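Local coordinates for mitochondrial enolase superfamily member 1 (Homo sapiens, PDB 4A35), which catalyses the magnesium-dependent dehydration of L-fuconate to 2-keto-3-deoxy-L-fuconate in the breakdown of L-fucose, at the interface of chains A and B. Coordinates in Å, arbitrary orientation; residue numbers count along the deposited sequence, not the author numbering. Chains: chain A/B, Mitochondrial enolase superfamily member 1.

The interface of chains A and B. Residues chain A 104-106, 109-111; chain B 66, 105, 110-111, 114, 332.
A:Trp104, A:Ile105 and A:Val111 meet B:Arg332, B:Val111 and B:Ile105 in part of a two-fold symmetric interface between two copies, which would help hold the pair together if the deposited dimer is the biological one. NH2 of B:Arg332 hydrogen-bonds to the carbonyl O of A:Trp104 at 2.8 Å. NH1 of B:Arg332 reaches the same O of A:Trp104 at 3.0 Å, in a more bent hydrogen bond. The carbonyl lies in the guanidinium plane, and this fork restrains the group. NH2 of B:Arg332 also sits over one face of the A:Trp104 indole, 3.2 Å from the centroid of the five-membered ring, a cation-pi contact. The two planes are 65° apart. CG of A:Trp104 is anti to the backbone N (chi1 -169°), which leaves the indole beside its own carbonyl, where one nitrogen can serve both. A leucine in place of B:Arg332 would probably leave that carbonyl without its cross-chain donors and the indole face without its cation-pi partner.

Nearer the axis, side-chain packing is apolar, and waters bridge the backbones beside it. A:Ile105 lies alongside B:Val111, with CD1 3.6 Å from CG2 of the valine; A:Val111 and B:Ile105 repeat this. A:Val111 and B:Val111 touch through CB atoms 3.7 Å apart. Water 1 links the carbonyl O atoms of A:Ile105 and A:Lys109 to B:Val111 N. Water 2 joins A:Val111 N to B:Ile105 O.

The 3-10 helices 102-105 and helices 110-131 belong to the N-terminal domain, B:Arg332 to the enolase-like C-terminal domain, before helix 335-348. The centre lies about 20 Å from A:His356, away from the catalytic residues.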
# COMPACT_ATOMS: atom_id res chain seq x y z
N TRP A 104 9.58 -5.05 1.88
CA TRP A 104 9.45 -4.04 2.94
C TRP A 104 8.86 -2.73 2.37
O TRP A 104 8.18 -2.01 3.10
CB TRP A 104 10.83 -3.71 3.55
CG TRP A 104 10.74 -2.89 4.82
CD1 TRP A 104 10.91 -1.53 4.93
CD2 TRP A 104 10.49 -3.37 6.13
NE1 TRP A 104 10.74 -1.14 6.23
CE2 TRP A 104 10.52 -2.25 7.00
CE3 TRP A 104 10.23 -4.65 6.67
CZ2 TRP A 104 10.21 -2.36 8.37
CZ3 TRP A 104 9.99 -4.77 8.03
CH2 TRP A 104 10.02 -3.64 8.87
N ILE A 105 9.14 -2.44 1.08
CA ILE A 105 8.64 -1.20 0.51
C ILE A 105 7.16 -1.32 0.03
O ILE A 105 6.59 -0.32 -0.43
CB ILE A 105 9.55 -0.56 -0.52
CG1 ILE A 105 9.62 -1.40 -1.81
CG2 ILE A 105 10.96 -0.24 0.12
CD1 ILE A 105 10.40 -0.61 -3.01
N GLY A 106 6.55 -2.48 0.24
CA GLY A 106 5.12 -2.70 0.05
C GLY A 106 4.62 -3.07 1.45
O GLY A 106 4.56 -2.21 2.33
N LYS A 109 1.75 -3.71 -2.31
CA LYS A 109 0.93 -2.49 -2.37
C LYS A 109 1.75 -1.34 -2.90
O LYS A 109 2.97 -1.32 -2.77
CB LYS A 109 0.34 -2.13 -0.99
CG LYS A 109 1.41 -1.71 0.03
CD LYS A 109 0.81 -1.60 1.48
CE LYS A 109 0.42 -2.94 2.07
NZ LYS A 109 0.29 -2.81 3.54
N GLY A 110 1.08 -0.33 -3.42
CA GLY A 110 1.78 0.83 -3.92
C GLY A 110 2.70 0.55 -5.10
O GLY A 110 2.48 -0.39 -5.91
N VAL A 111 3.77 1.36 -5.15
CA VAL A 111 4.74 1.36 -6.26
C VAL A 111 5.27 -0.03 -6.59
O VAL A 111 5.28 -0.44 -7.77
CB VAL A 111 5.91 2.33 -5.98
CG1 VAL A 111 7.10 2.05 -6.92
CG2 VAL A 111 5.41 3.77 -6.13
N VAL B 66 12.49 4.61 -2.95
CA VAL B 66 12.06 5.60 -1.92
C VAL B 66 12.74 6.97 -2.22
O VAL B 66 12.06 8.01 -2.25
CB VAL B 66 12.34 5.09 -0.48
CG1 VAL B 66 11.98 6.15 0.54
CG2 VAL B 66 11.57 3.78 -0.20
N ILE B 105 -0.11 6.41 -7.04
CA ILE B 105 0.91 5.40 -6.81
C ILE B 105 0.90 4.86 -5.34
O ILE B 105 1.68 3.95 -5.03
CB ILE B 105 2.30 5.76 -7.30
CG1 ILE B 105 2.91 6.90 -6.45
CG2 ILE B 105 2.28 6.06 -8.86
CD1 ILE B 105 4.48 7.15 -6.81
N GLY B 110 2.84 2.05 0.83
CA GLY B 110 4.03 1.72 0.08
C GLY B 110 5.04 2.86 -0.01
O GLY B 110 5.14 3.75 0.88
N VAL B 111 5.77 2.84 -1.14
CA VAL B 111 6.89 3.75 -1.41
C VAL B 111 6.52 5.21 -1.19
O VAL B 111 7.26 5.95 -0.50
CB VAL B 111 7.45 3.54 -2.83
CG1 VAL B 111 8.33 4.73 -3.26
CG2 VAL B 111 8.24 2.23 -2.88
N LEU B 114 6.24 6.00 2.56
CA LEU B 114 7.58 5.98 3.18
C LEU B 114 8.34 7.28 2.85
O LEU B 114 8.88 7.94 3.77
CB LEU B 114 8.37 4.76 2.65
CG LEU B 114 7.79 3.38 3.06
CD1 LEU B 114 8.70 2.29 2.57
CD2 LEU B 114 7.70 3.23 4.61
N ARG B 332 6.74 4.30 8.90
CA ARG B 332 5.79 3.60 8.05
C ARG B 332 4.54 4.50 7.84
O ARG B 332 4.03 4.62 6.74
CB ARG B 332 5.35 2.28 8.72
CG ARG B 332 4.28 1.47 7.87
CD ARG B 332 4.76 1.07 6.47
NE ARG B 332 5.98 0.26 6.56
CZ ARG B 332 6.53 -0.39 5.54
NH1 ARG B 332 5.97 -0.34 4.33
NH2 ARG B 332 7.63 -1.12 5.72
O HOH W 1 5.25 0.24 -2.75
O HOH W 2 3.56 3.63 -3.05